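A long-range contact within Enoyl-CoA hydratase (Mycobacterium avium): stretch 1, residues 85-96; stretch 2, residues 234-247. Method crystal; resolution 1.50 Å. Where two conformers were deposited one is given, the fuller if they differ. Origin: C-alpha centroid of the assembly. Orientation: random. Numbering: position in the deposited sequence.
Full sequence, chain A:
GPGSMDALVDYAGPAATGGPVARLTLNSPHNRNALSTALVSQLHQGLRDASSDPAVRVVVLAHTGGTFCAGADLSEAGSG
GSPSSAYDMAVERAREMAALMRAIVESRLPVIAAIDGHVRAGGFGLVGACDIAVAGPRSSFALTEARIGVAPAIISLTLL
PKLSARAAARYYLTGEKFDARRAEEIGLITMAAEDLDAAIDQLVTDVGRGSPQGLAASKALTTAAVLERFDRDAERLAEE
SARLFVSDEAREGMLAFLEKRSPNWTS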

ATOM      1  N   SER A  85      28.702  27.370  -4.631  1.00 31.50           N
ATOM      2  CA  SER A  85      28.362  28.080  -5.863  1.00 30.45           C
ATOM      3  C   SER A  85      27.163  27.417  -6.535  1.00 29.75           C
ATOM      4  O   SER A  85      26.013  27.729  -6.207  1.00 29.33           O
ATOM      5  CB  SER A  85      29.564  28.127  -6.810  1.00 31.30           C
ATOM      6  N   ALA A  86      27.429  26.500  -7.468  1.00 28.55           N
ATOM      7  CA  ALA A  86      26.376  25.685  -8.064  1.00 27.32           C
ATOM      8  C   ALA A  86      25.748  24.791  -6.994  1.00 26.34           C
ATOM      9  O   ALA A  86      24.540  24.559  -7.019  1.00 25.96           O
ATOM     10  CB  ALA A  86      26.924  24.847  -9.224  1.00 27.51           C
ATOM     11  N   TYR A  87      26.566  24.320  -6.051  1.00 25.55           N
ATOM     12  CA  TYR A  87      26.075  23.522  -4.919  1.00 25.01           C
ATOM     13  C   TYR A  87      25.087  24.298  -4.041  1.00 24.74           C
ATOM     14  O   TYR A  87      24.029  23.770  -3.684  1.00 23.87           O
ATOM     15  CB  TYR A  87      27.226  22.950  -4.065  1.00 25.14           C
ATOM     16  CG  TYR A  87      26.741  22.086  -2.909  1.00 25.08           C
ATOM     17  CD1 TYR A  87      26.602  20.704  -3.049  1.00 25.08           C
ATOM     18  CD2 TYR A  87      26.391  22.659  -1.681  1.00 24.89           C
ATOM     19  CE1 TYR A  87      26.145  19.915  -1.993  1.00 24.19           C
ATOM     20  CE2 TYR A  87      25.927  21.879  -0.622  1.00 25.29           C
ATOM     21  CZ  TYR A  87      25.803  20.510  -0.786  1.00 24.75           C
ATOM     22  OH  TYR A  87      25.344  19.732   0.254  1.00 26.74           O
ATOM     23  N   ASP A  88      25.428  25.541  -3.704  1.00 24.71           N
ATOM     24  CA  ASP A  88      24.570  26.376  -2.852  1.00 24.69           C
ATOM     25  C   ASP A  88      23.206  26.653  -3.491  1.00 24.06           C
ATOM     26  O   ASP A  88      22.171  26.581  -2.810  1.00 23.26           O
ATOM     27  CB  ASP A  88      25.267  27.696  -2.483  1.00 25.57           C
ATOM     28  CG  ASP A  88      26.449  27.498  -1.542  1.00 27.29           C
ATOM     29  OD1 ASP A  88      26.387  26.631  -0.641  1.00 29.00           O
ATOM     30  OD2 ASP A  88      27.453  28.231  -1.693  1.00 30.66           O
ATOM     31  N   MET A  89      23.199  26.958  -4.789  1.00 23.66           N
ATOM     32  CA  MET A  89      21.953  27.203  -5.528  1.00 23.76           C
ATOM     33  C   MET A  89      21.084  25.937  -5.632  1.00 22.20           C
ATOM     34  O   MET A  89      19.858  26.006  -5.483  1.00 22.02           O
ATOM     35  CB  MET A  89      22.229  27.792  -6.925  1.00 24.79           C
ATOM     36  CG  MET A  89      22.548  29.298  -6.941  1.00 28.40           C
ATOM     37  SD  MET A  89      23.103  29.963  -8.540  1.00 35.45           S
ATOM     38  CE  MET A  89      21.583  30.010  -9.483  1.00 35.06           C
ATOM     39  N   ALA A  90      21.725  24.787  -5.862  1.00 20.50           N
ATOM     40  CA  ALA A  90      21.021  23.492  -5.958  1.00 18.76           C
ATOM     41  C   ALA A  90      20.392  23.024  -4.631  1.00 17.94           C
ATOM     42  O   ALA A  90      19.246  22.563  -4.628  1.00 16.47           O
ATOM     43  CB  ALA A  90      21.939  22.402  -6.524  1.00 18.89           C
ATOM     44  N   VAL A  91      21.120  23.152  -3.518  1.00 16.78           N
ATOM     45  CA  VAL A  91      20.572  22.764  -2.200  1.00 16.43           C
ATOM     46  C   VAL A  91      19.365  23.638  -1.789  1.00 16.51           C
ATOM     47  O   VAL A  91      18.377  23.130  -1.233  1.00 15.35           O
ATOM     48  CB  VAL A  91      21.677  22.655  -1.081  1.00 15.75           C
ATOM     49  CG1 VAL A  91      22.192  24.041  -0.640  1.00 18.22           C
ATOM     50  CG2 VAL A  91      21.166  21.841   0.104  1.00 16.55           C
ATOM     51  N   GLU A  92      19.429  24.941  -2.070  1.00 16.87           N
ATOM     52  CA  GLU A  92      18.312  25.854  -1.795  0.50 17.18           C
ATOM     53  C   GLU A  92      17.098  25.586  -2.684  1.00 16.71           C
ATOM     54  O   GLU A  92      15.954  25.685  -2.238  1.00 16.60           O
ATOM     55  CB  GLU A  92      18.744  27.316  -1.933  0.50 17.72           C
ATOM     56  CG  GLU A  92      19.480  27.878  -0.726  0.50 19.64           C
ATOM     57  CD  GLU A  92      18.864  27.469   0.607  0.50 21.61           C
ATOM     58  OE1 GLU A  92      17.654  27.709   0.842  0.50 21.08           O
ATOM     59  OE2 GLU A  92      19.605  26.914   1.430  0.50 23.40           O
ATOM     60  N   ARG A  93      17.336  25.254  -3.959  1.00 16.71           N
ATOM     61  CA  ARG A  93      16.235  24.874  -4.871  1.00 16.08           C
ATOM     62  C   ARG A  93      15.454  23.651  -4.331  1.00 14.65           C
ATOM     63  O   ARG A  93      14.202  23.602  -4.384  1.00 14.13           O
ATOM     64  CB  ARG A  93      16.735  24.589  -6.307  1.00 17.25           C
ATOM     65  CG  ARG A  93      17.091  25.812  -7.165  1.00 21.39           C
ATOM     66  CD  ARG A  93      17.116  25.437  -8.660  1.00 24.35           C
ATOM     67  NE  ARG A  93      18.083  24.382  -8.990  1.00 26.07           N
ATOM     68  CZ  ARG A  93      19.380  24.592  -9.216  1.00 26.31           C
ATOM     69  NH1 ARG A  93      19.882  25.817  -9.140  1.00 27.10           N
ATOM     70  NH2 ARG A  93      20.177  23.571  -9.508  1.00 26.71           N
ATOM     71  N   ALA A  94      16.193  22.657  -3.832  1.00 13.81           N
ATOM     72  CA  ALA A  94      15.581  21.458  -3.240  1.00 12.77           C
ATOM     73  C   ALA A  94      14.782  21.746  -1.958  1.00 12.29           C
ATOM     74  O   ALA A  94      13.629  21.276  -1.836  1.00 10.82           O
ATOM     75  CB  ALA A  94      16.632  20.384  -2.987  1.00 12.71           C
ATOM     76  N   ARG A  95      15.359  22.544  -1.043  1.00 11.50           N
ATOM     77  CA  ARG A  95      14.642  22.971   0.182  1.00 11.59           C
ATOM     78  C   ARG A  95      13.357  23.768  -0.144  1.00 11.43           C
ATOM     79  O   ARG A  95      12.318  23.579   0.506  1.00 11.93           O
ATOM     80  CB  ARG A  95      15.556  23.769   1.150  1.00 11.53           C
ATOM     81  CG  ARG A  95      16.722  22.982   1.769  1.00 12.14           C
ATOM     82  CD  ARG A  95      17.430  23.802   2.868  1.00 15.39           C
ATOM     83  NE  ARG A  95      18.684  23.190   3.324  1.00 14.86           N
ATOM     84  CZ  ARG A  95      19.893  23.748   3.225  1.00 14.89           C
ATOM     85  NH1 ARG A  95      20.039  24.951   2.677  1.00 15.94           N
ATOM     86  NH2 ARG A  95      20.967  23.099   3.677  1.00 15.32           N
ATOM     87  N   GLU A  96      13.419  24.640  -1.144  1.00 11.52           N
ATOM     88  CA  GLU A  96      12.263  25.403  -1.605  1.00 12.53           C
ATOM     89  C   GLU A  96      11.126  24.523  -2.186  1.00 11.56           C
ATOM     90  O   GLU A  96       9.928  24.800  -1.950  1.00 12.03           O
ATOM     91  CB  GLU A  96      12.716  26.534  -2.551  1.00 13.87           C
ATOM     92  CG  GLU A  96      13.408  27.676  -1.762  1.00 18.24           C
ATOM     93  CD  GLU A  96      14.211  28.650  -2.619  1.00 23.30           C
ATOM     94  OE1 GLU A  96      14.241  28.491  -3.857  1.00 27.48           O
ATOM     95  OE2 GLU A  96      14.818  29.587  -2.034  1.00 26.41           O
ATOM     96  N   ALA A 234      13.642  15.285   4.873  1.00 13.50           N
ATOM     97  CA  ALA A 234      13.744  16.423   3.937  1.00 12.89           C
ATOM     98  C   ALA A 234      15.157  17.018   3.774  1.00 13.15           C
ATOM     99  O   ALA A 234      15.583  17.302   2.640  1.00 13.68           O
ATOM    100  CB  ALA A 234      12.726  17.522   4.303  1.00 12.85           C
ATOM    101  N   GLU A 235      15.854  17.238   4.897  1.00 13.85           N
ATOM    102  CA  GLU A 235      17.202  17.821   4.827  1.00 14.41           C
ATOM    103  C   GLU A 235      18.227  16.886   4.163  1.00 14.53           C
ATOM    104  O   GLU A 235      18.980  17.338   3.294  1.00 14.49           O
ATOM    105  CB  GLU A 235      17.676  18.337   6.194  1.00 14.95           C
ATOM    106  CG  GLU A 235      19.112  18.923   6.192  1.00 16.69           C
ATOM    107  CD  GLU A 235      19.283  20.184   5.335  1.00 17.16           C
ATOM    108  OE1 GLU A 235      18.288  20.874   5.024  1.00 17.85           O
ATOM    109  OE2 GLU A 235      20.445  20.487   4.982  1.00 20.16           O
ATOM    110  N   ARG A 236      18.234  15.608   4.561  1.00 14.99           N
ATOM    111  CA  ARG A 236      19.101  14.594   3.943  0.50 15.17           C
ATOM    112  C   ARG A 236      18.869  14.489   2.431  1.00 14.71           C
ATOM    113  O   ARG A 236      19.836  14.419   1.650  1.00 15.29           O
ATOM    114  CB  ARG A 236      18.926  13.225   4.626  0.50 15.33           C
ATOM    115  CG  ARG A 236      19.907  12.145   4.162  0.50 18.01           C
ATOM    116  CD  ARG A 236      19.635  10.810   4.836  0.50 19.74           C
ATOM    117  NE  ARG A 236      18.227  10.439   4.751  0.50 21.37           N
ATOM    118  CZ  ARG A 236      17.683   9.792   3.725  0.50 21.68           C
ATOM    119  NH1 ARG A 236      18.427   9.435   2.686  0.50 21.84           N
ATOM    120  NH2 ARG A 236      16.392   9.498   3.742  0.50 21.61           N
ATOM    121  N   LEU A 237      17.595  14.496   2.007  1.00 13.51           N
ATOM    122  CA  LEU A 237      17.253  14.438   0.576  1.00 12.87           C
ATOM    123  C   LEU A 237      17.657  15.692  -0.219  1.00 13.04           C
ATOM    124  O   LEU A 237      18.056  15.579  -1.383  1.00 12.84           O
ATOM    125  CB  LEU A 237      15.769  14.073   0.347  1.00 12.72           C
ATOM    126  CG  LEU A 237      15.310  12.665   0.784  1.00 11.51           C
ATOM    127  CD1 LEU A 237      13.747  12.620   0.759  1.00 13.64           C
ATOM    128  CD2 LEU A 237      15.916  11.531  -0.063  1.00 14.31           C
ATOM    129  N   ALA A 238      17.565  16.875   0.409  1.00 12.94           N
ATOM    130  CA  ALA A 238      18.035  18.125  -0.225  1.00 12.83           C
ATOM    131  C   ALA A 238      19.558  18.117  -0.475  1.00 12.98           C
ATOM    132  O   ALA A 238      20.015  18.514  -1.555  1.00 13.56           O
ATOM    133  CB  ALA A 238      17.596  19.384   0.612  1.00 12.87           C
ATOM    134  N   GLU A 239      20.330  17.635   0.503  1.00 12.94           N
ATOM    135  CA  GLU A 239      21.800  17.494   0.354  1.00 13.85           C
ATOM    136  C   GLU A 239      22.179  16.478  -0.746  1.00 13.90           C
ATOM    137  O   GLU A 239      23.089  16.725  -1.556  1.00 14.59           O
ATOM    138  CB  GLU A 239      22.459  17.167   1.711  1.00 14.42           C
ATOM    139  CG  GLU A 239      22.315  18.321   2.728  1.00 16.43           C
ATOM    140  CD  GLU A 239      22.879  18.032   4.116  1.00 20.86           C
ATOM    141  OE1 GLU A 239      23.699  17.112   4.277  1.00 22.35           O
ATOM    142  OE2 GLU A 239      22.488  18.755   5.063  1.00 21.43           O
ATOM    143  N   GLU A 240      21.466  15.347  -0.800  1.00 13.82           N
ATOM    144  CA  GLU A 240      21.667  14.357  -1.870  1.00 13.75           C
ATOM    145  C   GLU A 240      21.404  14.938  -3.272  1.00 14.03           C
ATOM    146  O   GLU A 240      22.198  14.724  -4.205  1.00 13.54           O
ATOM    147  CB  GLU A 240      20.789  13.109  -1.625  1.00 13.68           C
ATOM    148  CG  GLU A 240      20.883  12.053  -2.742  1.00 16.65           C
ATOM    149  CD  GLU A 240      20.051  10.792  -2.493  1.00 20.37           C
ATOM    150  OE1 GLU A 240      19.436  10.641  -1.410  1.00 22.47           O
ATOM    151  OE2 GLU A 240      20.036   9.926  -3.401  1.00 22.40           O
ATOM    152  N   SER A 241      20.292  15.661  -3.425  1.00 13.55           N
ATOM    153  CA  SER A 241      19.916  16.317  -4.686  0.70 13.70           C
ATOM    154  C   SER A 241      21.053  17.210  -5.210  1.00 14.33           C
ATOM    155  O   SER A 241      21.410  17.176  -6.395  1.00 14.40           O
ATOM    156  CB  SER A 241      18.629  17.148  -4.474  0.70 13.90           C
ATOM    157  OG  SER A 241      18.174  17.797  -5.663  0.70 12.68           O
ATOM    158  N   ALA A 242      21.607  18.025  -4.312  1.00 14.96           N
ATOM    159  CA  ALA A 242      22.687  18.947  -4.680  1.00 15.42           C
ATOM    160  C   ALA A 242      24.008  18.265  -5.057  1.00 15.96           C
ATOM    161  O   ALA A 242      24.670  18.690  -6.017  1.00 16.23           O
ATOM    162  CB  ALA A 242      22.899  19.974  -3.561  1.00 15.46           C
ATOM    163  N   ARG A 243      24.394  17.230  -4.304  1.00 16.91           N
ATOM    164  CA  ARG A 243      25.571  16.406  -4.658  1.00 17.65           C
ATOM    165  C   ARG A 243      25.439  15.786  -6.051  1.00 17.78           C
ATOM    166  O   ARG A 243      26.396  15.782  -6.837  1.00 17.69           O
ATOM    167  CB  ARG A 243      25.813  15.293  -3.627  1.00 18.17           C
ATOM    168  CG  ARG A 243      26.349  15.753  -2.277  1.00 20.75           C
ATOM    169  CD  ARG A 243      26.975  14.592  -1.483  1.00 24.27           C
ATOM    170  NE  ARG A 243      26.049  13.487  -1.220  1.00 26.58           N
ATOM    171  CZ  ARG A 243      25.148  13.464  -0.236  1.00 26.24           C
ATOM    172  NH1 ARG A 243      25.021  14.496   0.594  1.00 26.34           N
ATOM    173  NH2 ARG A 243      24.356  12.409  -0.092  1.00 28.01           N
ATOM    174  N   LEU A 244      24.262  15.246  -6.371  1.00 16.49           N
ATOM    175  CA  LEU A 244      24.066  14.659  -7.692  1.00 16.84           C
ATOM    176  C   LEU A 244      24.122  15.720  -8.806  1.00 16.67           C
ATOM    177  O   LEU A 244      24.734  15.493  -9.854  1.00 16.79           O
ATOM    178  CB  LEU A 244      22.774  13.828  -7.756  1.00 16.81           C
ATOM    179  CG  LEU A 244      22.696  12.560  -6.884  1.00 16.88           C
ATOM    180  CD1 LEU A 244      21.238  12.105  -6.699  1.00 16.47           C
ATOM    181  CD2 LEU A 244      23.558  11.409  -7.451  1.00 19.08           C
ATOM    182  N   PHE A 245      23.509  16.884  -8.573  1.00 16.92           N
ATOM    183  CA  PHE A 245      23.473  17.957  -9.588  1.00 17.75           C
ATOM    184  C   PHE A 245      24.870  18.404 -10.091  1.00 18.15           C
ATOM    185  O   PHE A 245      25.053  18.664 -11.289  1.00 18.33           O
ATOM    186  CB  PHE A 245      22.669  19.177  -9.077  1.00 18.22           C
ATOM    187  CG  PHE A 245      22.398  20.226 -10.144  1.00 18.65           C
ATOM    188  CD1 PHE A 245      21.332  20.083 -11.030  1.00 21.19           C
ATOM    189  CD2 PHE A 245      23.213  21.349 -10.263  1.00 21.18           C
ATOM    190  CE1 PHE A 245      21.084  21.036 -12.019  1.00 22.67           C
ATOM    191  CE2 PHE A 245      22.977  22.312 -11.258  1.00 22.27           C
ATOM    192  CZ  PHE A 245      21.904  22.151 -12.133  1.00 22.58           C
ATOM    193  N   VAL A 246      25.835  18.506  -9.180  1.00 18.82           N
ATOM    194  CA  VAL A 246      27.184  19.008  -9.507  1.00 19.79           C
ATOM    195  C   VAL A 246      28.199  17.906  -9.890  1.00 20.42           C
ATOM    196  O   VAL A 246      29.379  18.193 -10.126  1.00 20.85           O
ATOM    197  CB  VAL A 246      27.759  19.928  -8.368  1.00 20.04           C
ATOM    198  CG1 VAL A 246      26.817  21.093  -8.075  1.00 20.58           C
ATOM    199  CG2 VAL A 246      28.062  19.125  -7.103  1.00 21.05           C
ATOM    200  N   SER A 247      27.740  16.655  -9.956  1.00 20.23           N
ATOM    201  CA  SER A 247      28.596  15.498 -10.264  1.00 20.34           C
ATOM    202  C   SER A 247      29.006  15.400 -11.734  1.00 20.93           C
ATOM    203  O   SER A 247      28.379  16.011 -12.603  1.00 20.70           O
ATOM    204  CB  SER A 247      27.892  14.195  -9.853  1.00 19.73           C
ATOM    205  OG  SER A 247      26.815  13.899 -10.733  1.00 18.93           O
TER
HETATM  206  O   HOH W   1      26.361  16.946   0.835  1.00 28.42           O
HETATM  207  O   HOH W   2      18.853  20.430  -6.508  1.00 24.86           O

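The helices come close where alanine faces alanine: Ala90 CA lies 5.0 Å from Ala242 CA, and Ala94 CA lies 5.1 Å from Ala238 CA. In both pairs the methyls meet, with Ala90 CB 3.9 Å from Ala242 CB and Ala94 CB 3.9 Å from Ala238 CB. The two helices, 86-96 and 234-245, pack at an angle of 140° between their N-to-C directions, so they run roughly antiparallel, with axes 8.1 Å apart at closest approach. Ala242 also touches Val91 (CB to CB, 3.9 Å) and sets its CB over one face of the Tyr87 ring, 4.0 Å from the ring centroid, a CH-pi contact. Val246 CG1 reaches Ala86 CB at 3.9 Å and Tyr87 N at 3.8 Å. Further out, the Arg93 guanidinium lies over the face of the Phe245 ring, its CZ 4.8 Å from the centroid, a cation-pi contact. Two waters bridge the helices: water 1 O lies 3.0 Å from Tyr87 OH and 2.8 Å from Arg243 NH1, and water 2 O lies 2.9 Å from Ala90 O and 2.8 Å from Ser241 OG. At the polar edge, Arg95 forms a two-pronged salt bridge with Glu235: NE donates to OE1 at 2.9 Å and NH2 to OE2 at 3.0 Å, both nearly straight. Arg95 NH1 turns to its own helix, 2.4 Å from Glu92 OE2, in a second salt bridge.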